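Local coordinates for protein hydrazine synthase subunit alpha (Candidatus Kuenenia stuttgartiensis, PDB 5C2V) that condenses hydroxylamine with ammonia to yield hydrazine, as the diheme alpha subunit of the hydrazine synthase complex, at residues G603-V615 and S630-R642. Numbering follows the deposited sequence.
Sequences GNYKGVKHGEDVV and SQPVEGLTLDKQR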
loop_
_atom_site.group_PDB
_atom_site.type_symbol
_atom_site.label_atom_id
_atom_site.label_comp_id
_atom_site.label_asym_id
_atom_site.label_seq_id
_atom_site.Cartn_x
_atom_site.Cartn_y
_atom_site.Cartn_z
ATOM N N GLY D 603 22.372 8.328 -31.319
ATOM C CA GLY D 603 22.405 8.021 -29.900
ATOM C C GLY D 603 21.699 6.715 -29.595
ATOM O O GLY D 603 21.585 6.312 -28.437
ATOM N N ASN D 604 21.213 6.058 -30.644
ATOM C CA ASN D 604 20.555 4.762 -30.519
ATOM C C ASN D 604 21.562 3.622 -30.388
ATOM O O ASN D 604 22.705 3.750 -30.823
ATOM C CB ASN D 604 19.636 4.518 -31.714
ATOM C CG ASN D 604 18.549 5.567 -31.833
ATOM O OD1 ASN D 604 18.084 6.111 -30.831
ATOM N ND2 ASN D 604 18.141 5.860 -33.062
ATOM N N TYR D 605 21.135 2.515 -29.787
ATOM C CA TYR D 605 22.027 1.387 -29.538
ATOM C C TYR D 605 22.580 0.799 -30.835
ATOM O O TYR D 605 21.827 0.310 -31.679
ATOM C CB TYR D 605 21.262 0.320 -28.742
ATOM C CG TYR D 605 21.876 -1.064 -28.693
ATOM C CD1 TYR D 605 21.536 -2.032 -29.631
ATOM C CD2 TYR D 605 22.759 -1.418 -27.681
ATOM C CE1 TYR D 605 22.079 -3.301 -29.582
ATOM C CE2 TYR D 605 23.307 -2.687 -27.622
ATOM C CZ TYR D 605 22.962 -3.624 -28.575
ATOM O OH TYR D 605 23.505 -4.888 -28.523
ATOM N N LYS D 606 23.901 0.854 -30.989
ATOM C CA LYS D 606 24.588 0.144 -32.064
ATOM C C LYS D 606 24.946 -1.284 -31.660
ATOM O O LYS D 606 24.772 -2.220 -32.440
ATOM C CB LYS D 606 25.846 0.901 -32.496
ATOM C CG LYS D 606 26.592 0.259 -33.651
ATOM C CD LYS D 606 27.781 1.105 -34.070
ATOM C CE LYS D 606 27.336 2.487 -34.519
ATOM N NZ LYS D 606 28.487 3.343 -34.921
ATOM N N GLY D 607 25.448 -1.442 -30.437
ATOM C CA GLY D 607 25.901 -2.747 -29.977
ATOM C C GLY D 607 26.655 -2.748 -28.658
ATOM O O GLY D 607 26.552 -1.811 -27.867
ATOM N N VAL D 608 27.417 -3.815 -28.424
ATOM C CA VAL D 608 28.190 -3.974 -27.193
ATOM C C VAL D 608 29.687 -3.873 -27.473
ATOM O O VAL D 608 30.141 -4.188 -28.572
ATOM C CB VAL D 608 27.892 -5.322 -26.508
ATOM C CG1 VAL D 608 26.487 -5.324 -25.925
ATOM C CG2 VAL D 608 28.075 -6.471 -27.487
ATOM N N LYS D 609 30.452 -3.430 -26.478
ATOM C CA LYS D 609 31.874 -3.169 -26.681
ATOM C C LYS D 609 32.760 -3.756 -25.582
ATOM O O LYS D 609 32.464 -3.628 -24.392
ATOM C CB LYS D 609 32.113 -1.662 -26.785
ATOM C CG LYS D 609 33.505 -1.280 -27.251
ATOM C CD LYS D 609 33.648 0.229 -27.350
ATOM C CE LYS D 609 34.973 0.618 -27.978
ATOM N NZ LYS D 609 35.104 0.083 -29.362
ATOM N N HIS D 610 33.854 -4.392 -26.000
ATOM C CA HIS D 610 34.827 -4.973 -25.079
ATOM C C HIS D 610 35.587 -3.905 -24.300
ATOM O O HIS D 610 35.813 -2.801 -24.798
ATOM C CB HIS D 610 35.827 -5.853 -25.837
ATOM C CG HIS D 610 35.312 -7.221 -26.161
ATOM N ND1 HIS D 610 34.911 -8.115 -25.190
ATOM C CD2 HIS D 610 35.147 -7.852 -27.346
ATOM C CE1 HIS D 610 34.515 -9.236 -25.766
ATOM N NE2 HIS D 610 34.647 -9.104 -27.073
ATOM N N GLY D 611 35.986 -4.244 -23.078
ATOM C CA GLY D 611 36.768 -3.346 -22.249
ATOM C C GLY D 611 38.222 -3.769 -22.181
ATOM O O GLY D 611 38.678 -4.572 -22.995
ATOM N N GLU D 612 38.955 -3.228 -21.212
ATOM C CA GLU D 612 40.370 -3.551 -21.071
ATOM C C GLU D 612 40.575 -4.868 -20.337
ATOM O O GLU D 612 41.619 -5.504 -20.485
ATOM C CB GLU D 612 41.117 -2.428 -20.342
ATOM C CG GLU D 612 42.637 -2.442 -20.541
ATOM C CD GLU D 612 43.361 -3.387 -19.595
ATOM O OE1 GLU D 612 42.770 -3.768 -18.564
ATOM O OE2 GLU D 612 44.517 -3.759 -19.889
ATOM N N ASP D 613 39.579 -5.319 -19.582
ATOM C CA ASP D 613 39.815 -6.519 -18.803
ATOM C C ASP D 613 39.451 -7.692 -19.688
ATOM O O ASP D 613 38.283 -8.043 -19.859
ATOM C CB ASP D 613 38.983 -6.507 -17.517
ATOM C CG ASP D 613 39.125 -7.782 -16.710
ATOM O OD1 ASP D 613 40.231 -8.361 -16.696
ATOM O OD2 ASP D 613 38.127 -8.204 -16.086
ATOM N N VAL D 614 40.499 -8.297 -20.237
ATOM C CA VAL D 614 40.404 -9.426 -21.147
ATOM C C VAL D 614 41.590 -10.343 -20.885
ATOM O O VAL D 614 42.736 -9.895 -20.898
ATOM C CB VAL D 614 40.394 -8.981 -22.629
ATOM C CG1 VAL D 614 40.455 -10.186 -23.548
ATOM C CG2 VAL D 614 39.162 -8.138 -22.941
ATOM N N VAL D 615 41.327 -11.624 -20.655
ATOM C CA VAL D 615 42.399 -12.555 -20.329
ATOM C C VAL D 615 42.421 -13.730 -21.299
ATOM O O VAL D 615 41.382 -14.129 -21.826
ATOM C CB VAL D 615 42.268 -13.084 -18.889
ATOM C CG1 VAL D 615 43.493 -13.899 -18.510
ATOM C CG2 VAL D 615 42.075 -11.932 -17.915
ATOM N N SER D 630 35.138 -20.677 -25.759
ATOM C CA SER D 630 35.383 -20.113 -27.082
ATOM C C SER D 630 35.500 -18.592 -27.050
ATOM O O SER D 630 36.233 -17.999 -27.841
ATOM C CB SER D 630 34.268 -20.521 -28.047
ATOM O OG SER D 630 33.944 -21.893 -27.902
ATOM N N GLN D 631 34.770 -17.968 -26.132
ATOM C CA GLN D 631 34.661 -16.514 -26.092
ATOM C C GLN D 631 35.758 -15.865 -25.256
ATOM O O GLN D 631 36.270 -16.475 -24.317
ATOM C CB GLN D 631 33.289 -16.110 -25.548
ATOM C CG GLN D 631 32.140 -16.921 -26.116
ATOM C CD GLN D 631 31.954 -16.731 -27.610
ATOM O OE1 GLN D 631 32.454 -15.769 -28.197
ATOM N NE2 GLN D 631 31.232 -17.653 -28.236
ATOM N N PRO D 632 36.125 -14.619 -25.604
ATOM C CA PRO D 632 37.080 -13.829 -24.819
ATOM C C PRO D 632 36.637 -13.695 -23.367
ATOM O O PRO D 632 35.442 -13.581 -23.100
ATOM C CB PRO D 632 37.072 -12.469 -25.523
ATOM C CG PRO D 632 36.666 -12.774 -26.921
ATOM C CD PRO D 632 35.690 -13.908 -26.819
ATOM N N VAL D 633 37.592 -13.705 -22.444
ATOM C CA VAL D 633 37.275 -13.657 -21.022
ATOM C C VAL D 633 37.260 -12.219 -20.522
ATOM O O VAL D 633 38.300 -11.571 -20.461
ATOM C CB VAL D 633 38.291 -14.467 -20.200
ATOM C CG1 VAL D 633 37.937 -14.423 -18.726
ATOM C CG2 VAL D 633 38.350 -15.900 -20.701
ATOM N N GLU D 634 36.083 -11.728 -20.151
ATOM C CA GLU D 634 35.945 -10.329 -19.759
ATOM C C GLU D 634 35.157 -10.151 -18.464
ATOM O O GLU D 634 34.147 -10.816 -18.239
ATOM C CB GLU D 634 35.277 -9.530 -20.882
ATOM C CG GLU D 634 35.091 -8.052 -20.568
ATOM C CD GLU D 634 34.700 -7.235 -21.784
ATOM O OE1 GLU D 634 34.926 -6.008 -21.770
ATOM O OE2 GLU D 634 34.167 -7.820 -22.751
ATOM N N GLY D 635 35.637 -9.247 -17.614
ATOM C CA GLY D 635 34.911 -8.847 -16.423
ATOM C C GLY D 635 35.047 -9.779 -15.236
ATOM O O GLY D 635 34.172 -9.814 -14.371
ATOM N N LEU D 636 36.131 -10.548 -15.193
ATOM C CA LEU D 636 36.368 -11.438 -14.062
ATOM C C LEU D 636 37.321 -10.854 -13.021
ATOM O O LEU D 636 37.557 -11.466 -11.981
ATOM C CB LEU D 636 36.899 -12.788 -14.547
ATOM C CG LEU D 636 35.928 -13.611 -15.395
ATOM C CD1 LEU D 636 36.402 -15.053 -15.512
ATOM C CD2 LEU D 636 34.521 -13.549 -14.818
ATOM N N THR D 637 37.865 -9.672 -13.289
ATOM C CA THR D 637 38.777 -9.048 -12.337
ATOM C C THR D 637 38.029 -8.062 -11.444
ATOM O O THR D 637 37.575 -7.014 -11.904
ATOM C CB THR D 637 39.932 -8.323 -13.051
ATOM O OG1 THR D 637 40.461 -9.162 -14.085
ATOM C CG2 THR D 637 41.038 -7.984 -12.063
ATOM N N LEU D 638 37.910 -8.405 -10.164
ATOM C CA LEU D 638 37.168 -7.588 -9.208
ATOM C C LEU D 638 37.828 -6.231 -9.001
ATOM O O LEU D 638 37.156 -5.235 -8.732
ATOM C CB LEU D 638 37.041 -8.314 -7.867
ATOM C CG LEU D 638 36.177 -9.575 -7.848
ATOM C CD1 LEU D 638 36.161 -10.193 -6.458
ATOM C CD2 LEU D 638 34.765 -9.261 -8.313
ATOM N N ASP D 639 39.150 -6.208 -9.126
ATOM C CA ASP D 639 39.926 -4.982 -8.996
ATOM C C ASP D 639 39.484 -3.948 -10.028
ATOM O O ASP D 639 39.361 -2.762 -9.727
ATOM C CB ASP D 639 41.421 -5.294 -9.155
ATOM C CG ASP D 639 42.318 -4.203 -8.597
ATOM O OD1 ASP D 639 41.951 -3.012 -8.677
ATOM O OD2 ASP D 639 43.402 -4.541 -8.079
ATOM N N LYS D 640 39.242 -4.417 -11.248
ATOM C CA LYS D 640 39.003 -3.537 -12.385
ATOM C C LYS D 640 37.526 -3.311 -12.729
ATOM O O LYS D 640 37.220 -2.636 -13.713
ATOM C CB LYS D 640 39.746 -4.090 -13.602
ATOM C CG LYS D 640 41.160 -4.535 -13.264
ATOM C CD LYS D 640 41.871 -5.159 -14.448
ATOM C CE LYS D 640 42.326 -4.103 -15.434
ATOM N NZ LYS D 640 43.179 -4.695 -16.500
ATOM N N GLN D 641 36.617 -3.875 -11.938
ATOM C CA GLN D 641 35.184 -3.737 -12.208
ATOM C C GLN D 641 34.740 -2.275 -12.132
ATOM O O GLN D 641 35.003 -1.584 -11.148
ATOM C CB GLN D 641 34.364 -4.586 -11.233
ATOM C CG GLN D 641 32.915 -4.781 -11.660
ATOM C CD GLN D 641 32.119 -5.613 -10.672
ATOM O OE1 GLN D 641 32.131 -5.350 -9.470
ATOM N NE2 GLN D 641 31.423 -6.626 -11.176
ATOM N N ARG D 642 34.055 -1.817 -13.177
ATOM C CA ARG D 642 33.722 -0.403 -13.329
ATOM C C ARG D 642 32.407 -0.008 -12.660
ATOM O O ARG D 642 31.425 -0.752 -12.697
ATOM C CB ARG D 642 33.667 -0.039 -14.816
ATOM C CG ARG D 642 33.493 1.447 -15.093
ATOM C CD ARG D 642 33.472 1.736 -16.586
ATOM N NE ARG D 642 32.300 1.165 -17.244
ATOM C CZ ARG D 642 31.179 1.836 -17.488
ATOM N NH1 ARG D 642 31.074 3.109 -17.129
ATOM N NH2 ARG D 642 30.162 1.238 -18.093
#
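E634 reaches across to the chain at H610 and G611, and its side chain gives a worked example of two loops joined by buried carboxylates. CB lies 3.5 Å from the carbonyl O of D613, and CG packs against the same oxygen. With CG anti to the backbone N (chi1 -180°) and the chain extended beyond it, CD arrives between two donors. OE1 accepts a hydrogen bond from the backbone N of G611, modelled so short that its exact length is doubtful, and a weak one from R595 N. OE2 accepts from H610 ND1 at 2.6 Å; it lies close to the imidazole plane, whereas ND1 meets it from above the carboxylate plane, the two planes being 29° apart. P632 CB sits obliquely against the same imidazole, 4.1 Å from H610 CE1.

The contact belongs to the cytochrome c family region, away from both hemes. It ties the chain leaving strand 605-609, the partner of 596-599 in a two-stranded antiparallel sheet, to the loop that leads into helix 646-657.

The second carboxylate, D613, reaches from 603-615 toward G635 and T637. T637 holds both oxygens: OG1 bonds OD1 at 2.7 Å from above the carboxylate plane, while the backbone N meets OD2 on its syn side at 3.2 Å. A weak bond from G635 N reaches OD2. Nearby, V615 N donates to V633 O at 3.0 Å. At the exposed edge, K640 NZ forms a salt bridge with E612 OE1, modelled implausibly short.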